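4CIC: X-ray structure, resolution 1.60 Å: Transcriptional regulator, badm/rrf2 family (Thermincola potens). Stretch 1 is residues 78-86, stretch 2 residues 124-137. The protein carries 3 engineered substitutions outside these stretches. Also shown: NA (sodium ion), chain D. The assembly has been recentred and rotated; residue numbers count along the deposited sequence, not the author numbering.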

ATOM      1  N   ILE A  78       5.855  17.736  11.085  1.00 19.72           N
ATOM      2  CA  ILE A  78       4.826  16.699  10.989  1.00 19.08           C
ATOM      3  C   ILE A  78       5.010  15.930   9.690  1.00 23.80           C
ATOM      4  O   ILE A  78       4.749  16.464   8.613  1.00 20.85           O
ATOM      5  CB  ILE A  78       3.383  17.301  11.045  1.00 18.78           C
ATOM      6  CG1 ILE A  78       3.195  18.078  12.343  1.00 18.64           C
ATOM      7  CG2 ILE A  78       2.340  16.172  10.934  1.00 19.67           C
ATOM      8  CD1 ILE A  78       1.897  18.881  12.407  1.00 23.63           C
ATOM      9  N   LYS A  79       5.439  14.666   9.789  1.00 21.90           N
ATOM     10  CA  LYS A  79       5.509  13.789   8.619  1.00 21.61           C
ATOM     11  C   LYS A  79       4.131  13.220   8.302  1.00 18.83           C
ATOM     12  O   LYS A  79       3.325  13.018   9.197  1.00 19.73           O
ATOM     13  CB  LYS A  79       6.465  12.604   8.872  1.00 19.78           C
ATOM     14  CG  LYS A  79       7.889  13.016   9.135  1.00 24.85           C
ATOM     15  CD  LYS A  79       8.708  11.860   9.652  1.00 28.62           C
ATOM     16  CE  LYS A  79      10.133  12.299   9.944  1.00 31.04           C
ATOM     17  NZ  LYS A  79      10.972  11.145  10.400  1.00 41.33           N
ATOM     18  N   VAL A  80       3.849  12.958   7.030  1.00 19.89           N
ATOM     19  CA  VAL A  80       2.578  12.342   6.683  1.00 18.34           C
ATOM     20  C   VAL A  80       2.462  11.006   7.421  1.00 17.68           C
ATOM     21  O   VAL A  80       1.390  10.634   7.903  1.00 20.63           O
ATOM     22  CB  VAL A  80       2.428  12.144   5.165  1.00 20.01           C
ATOM     23  CG1 VAL A  80       1.146  11.412   4.863  1.00 19.97           C
ATOM     24  CG2 VAL A  80       2.406  13.512   4.479  1.00 25.22           C
ATOM     25  N   GLY A  81       3.569  10.289   7.503  1.00 21.98           N
ATOM     26  CA  GLY A  81       3.585   9.035   8.237  1.00 21.02           C
ATOM     27  C   GLY A  81       3.203   9.143   9.712  1.00 24.40           C
ATOM     28  O   GLY A  81       2.642   8.196  10.273  1.00 23.03           O
ATOM     29  N   ASP A  82       3.537  10.266  10.351  1.00 20.05           N
ATOM     30  CA  ASP A  82       3.141  10.522  11.741  1.00 26.86           C
ATOM     31  C   ASP A  82       1.619  10.556  11.852  1.00 25.06           C
ATOM     32  O   ASP A  82       1.043  10.080  12.825  1.00 24.68           O
ATOM     33  CB  ASP A  82       3.616  11.895  12.242  1.00 26.62           C
ATOM     34  CG  ASP A  82       5.129  12.025  12.373  1.00 44.34           C
ATOM     35  OD1 ASP A  82       5.823  11.000  12.536  1.00 33.50           O
ATOM     36  OD2 ASP A  82       5.619  13.190  12.349  1.00 40.95           O
ATOM     37  N   ILE A  83       0.974  11.197  10.884  1.00 19.14           N
ATOM     38  CA  ILE A  83      -0.472  11.301  10.900  1.00 19.24           C
ATOM     39  C   ILE A  83      -1.080   9.903  10.731  1.00 21.27           C
ATOM     40  O   ILE A  83      -2.001   9.513  11.453  1.00 19.96           O
ATOM     41  CB  ILE A  83      -0.961  12.205   9.754  1.00 19.01           C
ATOM     42  CG1 ILE A  83      -0.386  13.615   9.921  1.00 19.45           C
ATOM     43  CG2 ILE A  83      -2.469  12.165   9.671  1.00 19.66           C
ATOM     44  CD1 ILE A  83      -0.566  14.481   8.671  1.00 19.23           C
ATOM     45  N   ILE A  84      -0.545   9.142   9.783  1.00 18.48           N
ATOM     46  CA  ILE A  84      -1.049   7.799   9.533  1.00 19.73           C
ATOM     47  C   ILE A  84      -0.844   6.909  10.767  1.00 22.76           C
ATOM     48  O   ILE A  84      -1.742   6.181  11.162  1.00 23.26           O
ATOM     49  CB  ILE A  84      -0.366   7.182   8.293  1.00 19.79           C
ATOM     50  CG1 ILE A  84      -0.723   7.990   7.029  1.00 23.03           C
ATOM     51  CG2 ILE A  84      -0.752   5.729   8.124  1.00 25.58           C
ATOM     52  CD1 ILE A  84      -2.194   8.259   6.859  1.00 26.78           C
ATOM     53  N   ARG A  85       0.327   6.967  11.384  1.00 20.24           N
ATOM     54  CA  ARG A  85       0.558   6.188  12.606  1.00 25.91           C
ATOM     55  C   ARG A  85      -0.436   6.477  13.734  1.00 25.54           C
ATOM     56  O   ARG A  85      -0.916   5.561  14.416  1.00 28.24           O
ATOM     57  CB  ARG A  85       1.977   6.385  13.117  1.00 27.31           C
ATOM     58  CG  ARG A  85       3.004   5.586  12.354  1.00 25.40           C
ATOM     59  CD  ARG A  85       4.362   5.750  12.978  1.00 39.63           C
ATOM     60  NE  ARG A  85       5.401   5.271  12.082  1.00 52.56           N
ATOM     61  CZ  ARG A  85       6.061   6.053  11.238  1.00 53.28           C
ATOM     62  NH1 ARG A  85       5.784   7.347  11.197  1.00 36.99           N
ATOM     63  NH2 ARG A  85       6.997   5.544  10.447  1.00 64.59           N
ATOM     64  N   VAL A  86      -0.753   7.750  13.920  1.00 23.58           N
ATOM     65  CA  VAL A  86      -1.724   8.143  14.935  1.00 21.81           C
ATOM     66  C   VAL A  86      -3.093   7.494  14.652  1.00 26.17           C
ATOM     67  O   VAL A  86      -3.732   6.922  15.543  1.00 26.01           O
ATOM     68  CB  VAL A  86      -1.847   9.667  14.986  1.00 27.59           C
ATOM     69  CG1 VAL A  86      -3.153  10.071  15.648  1.00 29.59           C
ATOM     70  CG2 VAL A  86      -0.647  10.242  15.704  1.00 25.39           C
ATOM     71  N   ILE A 124       6.477   1.896   1.604  1.00 20.88           N
ATOM     72  CA  ILE A 124       5.405   2.852   1.930  1.00 22.84           C
ATOM     73  C   ILE A 124       5.779   3.724   3.131  1.00 26.68           C
ATOM     74  O   ILE A 124       5.595   4.968   3.115  1.00 22.68           O
ATOM     75  CB  ILE A 124       4.086   2.132   2.243  1.00 20.28           C
ATOM     76  CG1 ILE A 124       3.592   1.373   1.008  1.00 23.58           C
ATOM     77  CG2 ILE A 124       3.034   3.133   2.770  1.00 25.77           C
ATOM     78  CD1 ILE A 124       2.370   0.506   1.296  1.00 28.73           C
ATOM     79  N   GLU A 125       6.296   3.081   4.177  1.00 21.78           N
ATOM     80  CA  GLU A 125       6.755   3.801   5.362  1.00 27.24           C
ATOM     81  C   GLU A 125       7.839   4.802   4.991  1.00 27.18           C
ATOM     82  O   GLU A 125       7.849   5.947   5.498  1.00 27.44           O
ATOM     83  CB  GLU A 125       7.259   2.832   6.434  1.00 30.81           C
ATOM     84  CG  GLU A 125       7.736   3.520   7.715  1.00 36.52           C
ATOM     85  CD  GLU A 125       8.316   2.529   8.718  1.00 59.36           C
ATOM     86  OE1 GLU A 125       8.516   1.353   8.341  1.00 60.19           O
ATOM     87  OE2 GLU A 125       8.571   2.926   9.875  1.00 63.80           O
ATOM     88  N   GLU A 126       8.730   4.412   4.081  1.00 28.79           N
ATOM     89  CA  GLU A 126       9.785   5.333   3.670  1.00 29.22           C
ATOM     90  C   GLU A 126       9.237   6.559   2.930  1.00 24.97           C
ATOM     91  O   GLU A 126       9.670   7.688   3.198  1.00 29.16           O
ATOM     92  CB  GLU A 126      10.861   4.645   2.832  1.00 37.87           C
ATOM     93  CG  GLU A 126      12.238   5.274   3.045  1.00 62.13           C
ATOM     94  CD  GLU A 126      13.053   5.423   1.768  1.00 84.39           C
ATOM     95  OE1 GLU A 126      12.704   4.793   0.746  1.00 90.36           O
ATOM     96  OE2 GLU A 126      14.050   6.179   1.791  1.00 92.45           O
ATOM     97  N   VAL A 127       8.302   6.349   2.003  1.00 25.98           N
ATOM     98  CA  VAL A 127       7.717   7.479   1.279  1.00 24.70           C
ATOM     99  C   VAL A 127       7.011   8.410   2.246  1.00 25.23           C
ATOM    100  O   VAL A 127       7.256   9.629   2.229  1.00 23.77           O
ATOM    101  CB  VAL A 127       6.703   7.038   0.196  1.00 27.94           C
ATOM    102  CG1 VAL A 127       5.986   8.256  -0.398  1.00 29.10           C
ATOM    103  CG2 VAL A 127       7.410   6.247  -0.904  1.00 31.44           C
ATOM    104  N   LEU A 128       6.177   7.856   3.124  1.00 20.45           N
ATOM    105  CA  LEU A 128       5.344   8.721   3.975  1.00 20.78           C
ATOM    106  C   LEU A 128       6.154   9.428   5.057  1.00 22.80           C
ATOM    107  O   LEU A 128       5.749  10.479   5.574  1.00 22.08           O
ATOM    108  CB  LEU A 128       4.170   7.965   4.581  1.00 19.93           C
ATOM    109  CG  LEU A 128       3.185   7.390   3.543  1.00 18.18           C
ATOM    110  CD1 LEU A 128       2.090   6.625   4.226  1.00 27.24           C
ATOM    111  CD2 LEU A 128       2.613   8.524   2.694  1.00 23.29           C
ATOM    112  N   ASP A 129       7.307   8.871   5.400  1.00 20.06           N
ATOM    113  CA  ASP A 129       8.174   9.556   6.350  1.00 25.25           C
ATOM    114  C   ASP A 129       9.040  10.605   5.660  1.00 25.66           C
ATOM    115  O   ASP A 129       9.653  11.434   6.322  1.00 34.13           O
ATOM    116  CB  ASP A 129       9.044   8.544   7.103  1.00 37.37           C
ATOM    117  CG  ASP A 129       8.288   7.850   8.220  1.00 45.16           C
ATOM    118  OD1 ASP A 129       7.164   8.304   8.557  1.00 39.12           O
ATOM    119  OD2 ASP A 129       8.827   6.869   8.776  1.00 47.49           O
ATOM    120  N   SER A 130       9.087  10.566   4.333  1.00 23.36           N
ATOM    121  CA  SER A 130       9.952  11.468   3.582  1.00 24.69           C
ATOM    122  C   SER A 130       9.232  12.751   3.218  1.00 24.66           C
ATOM    123  O   SER A 130       9.842  13.665   2.672  1.00 26.90           O
ATOM    124  CB  SER A 130      10.449  10.799   2.302  1.00 35.05           C
ATOM    125  OG  SER A 130       9.425  10.764   1.320  1.00 37.18           O
ATOM    126  N   ILE A 131       7.936  12.814   3.515  1.00 21.24           N
ATOM    127  CA  ILE A 131       7.127  13.981   3.136  1.00 20.11           C
ATOM    128  C   ILE A 131       6.557  14.629   4.380  1.00 19.40           C
ATOM    129  O   ILE A 131       5.890  13.972   5.174  1.00 21.54           O
ATOM    130  CB  ILE A 131       5.950  13.550   2.226  1.00 24.49           C
ATOM    131  CG1 ILE A 131       6.488  12.939   0.931  1.00 23.95           C
ATOM    132  CG2 ILE A 131       5.030  14.726   1.906  1.00 22.67           C
ATOM    133  CD1 ILE A 131       5.458  12.119   0.161  1.00 27.40           C
ATOM    134  N   THR A 132       6.788  15.930   4.555  1.00 19.08           N
ATOM    135  CA  THR A 132       6.175  16.615   5.674  1.00 21.40           C
ATOM    136  C   THR A 132       5.052  17.515   5.181  1.00 20.92           C
ATOM    137  O   THR A 132       4.906  17.748   3.978  1.00 17.80           O
ATOM    138  CB  THR A 132       7.161  17.540   6.424  1.00 20.18           C
ATOM    139  OG1 THR A 132       7.583  18.588   5.547  1.00 23.34           O
ATOM    140  CG2 THR A 132       8.375  16.760   6.909  1.00 24.29           C
ATOM    141  N   LEU A 133       4.261  18.029   6.108  1.00 18.92           N
ATOM    142  CA  LEU A 133       3.253  19.015   5.730  1.00 17.14           C
ATOM    143  C   LEU A 133       3.898  20.255   5.108  1.00 18.91           C
ATOM    144  O   LEU A 133       3.328  20.841   4.199  1.00 19.26           O
ATOM    145  CB  LEU A 133       2.345  19.356   6.905  1.00 18.61           C
ATOM    146  CG  LEU A 133       1.440  18.246   7.472  1.00 16.57           C
ATOM    147  CD1 LEU A 133       0.598  18.808   8.638  1.00 19.07           C
ATOM    148  CD2 LEU A 133       0.530  17.699   6.378  1.00 18.80           C
ATOM    149  N   ALA A 134       5.113  20.608   5.521  1.00 17.84           N
ATOM    150  CA  ALA A 134       5.784  21.740   4.864  1.00 20.72           C
ATOM    151  C   ALA A 134       6.110  21.417   3.403  1.00 19.93           C
ATOM    152  O   ALA A 134       6.007  22.280   2.529  1.00 21.29           O
ATOM    153  CB  ALA A 134       7.049  22.146   5.609  1.00 21.12           C
ATOM    154  N   ASP A 135       6.536  20.182   3.141  1.00 19.81           N
ATOM    155  CA  ASP A 135       6.797  19.782   1.765  1.00 19.74           C
ATOM    156  C   ASP A 135       5.525  19.899   0.925  1.00 24.96           C
ATOM    157  O   ASP A 135       5.560  20.333  -0.232  1.00 26.22           O
ATOM    158  CB  ASP A 135       7.242  18.314   1.713  1.00 21.63           C
ATOM    159  CG  ASP A 135       8.654  18.078   2.246  1.00 38.65           C
ATOM    160  OD1 ASP A 135       9.538  18.922   2.030  1.00 33.74           O
ATOM    161  OD2 ASP A 135       8.881  17.006   2.861  1.00 28.46           O
ATOM    162  N   MET A 136       4.408  19.470   1.501  1.00 19.16           N
ATOM    163  CA  MET A 136       3.126  19.556   0.811  1.00 18.92           C
ATOM    164  C   MET A 136       2.731  21.025   0.558  1.00 19.50           C
ATOM    165  O   MET A 136       2.243  21.367  -0.525  1.00 20.98           O
ATOM    166  CB  MET A 136       2.048  18.799   1.602  1.00 19.41           C
ATOM    167  CG  MET A 136       2.257  17.242   1.616  1.00 18.77           C
ATOM    168  SD  MET A 136       1.043  16.474   2.688  1.00 21.19           S
ATOM    169  CE  MET A 136      -0.470  16.659   1.758  1.00 19.88           C
ATOM    170  N   LEU A 137       2.985  21.891   1.528  1.00 20.05           N
ATOM    171  CA  LEU A 137       2.740  23.327   1.313  1.00 22.21           C
ATOM    172  C   LEU A 137       3.544  23.896   0.144  1.00 24.99           C
ATOM    173  O   LEU A 137       3.020  24.666  -0.673  1.00 27.25           O
ATOM    174  CB  LEU A 137       3.032  24.127   2.585  1.00 18.13           C
ATOM    175  CG  LEU A 137       2.050  23.986   3.746  1.00 22.17           C
ATOM    176  CD1 LEU A 137       2.593  24.711   4.983  1.00 22.03           C
ATOM    177  CD2 LEU A 137       0.688  24.550   3.373  1.00 23.76           C
TER
HETATM  178 NA    NA D1150      -2.441   4.952  16.345  1.00 32.32          NA

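A helix start can be anchored by backbone acceptors from another helix and the loop after it, while apolar and charged side chains settle on different parts of the contact. The contact between residues 78-86 and 124-137 illustrates this principle, and V80, L128 and D129 cover the most surface in it.

V80 opens its helix, where amide nitrogens lack partners in the preceding turn. Its N donates to I131 O at 2.9 Å, and the next amide, G81 N, donates to L128 O, also at 2.9 Å. Together with the V80 bond, one from L133 N to I78 O (3.0 Å) forms the single bridge pairing K79 with T132, whose CA atoms lie 4.1 Å apart.

With its backbone so anchored, V80 points its side chain toward the second stretch. V80 CG1 lies 3.9 Å from L128 CD2, while V80 CG2 meets I131 CG2 at 3.9 Å and M136 SD at 3.7 Å. A compact branched residue suits this buried site, offering one methyl to each group of neighbours. L128 also reaches I84, its CD1 being 4.2 Å from I84 CG1. Beyond the bridge, L133 extends the apolar contact, with CD1 3.9 Å from I78 CG2 and CD2 4.1 Å from I83 CD1.

D129 serves the polar part. Its CA-to-CB bond points sideways, but the carboxylate comes nearer and meets the R85 guanidinium with both oxygens: R85 NH1 donates to D129 OD1 (3.1 Å) and R85 NH2 to D129 OD2 (2.8 Å). R85 NH2 also bonds E125 OE2 at 3.1 Å, so one extended arginine joins two acids one helical turn apart in a salt-bridged cluster. G81 keeps the approach open: G81 CA is 3.7 Å from D129 OD1, and an ideal CB on G81 would sit only 2.2 Å from D129 OD1, a clash.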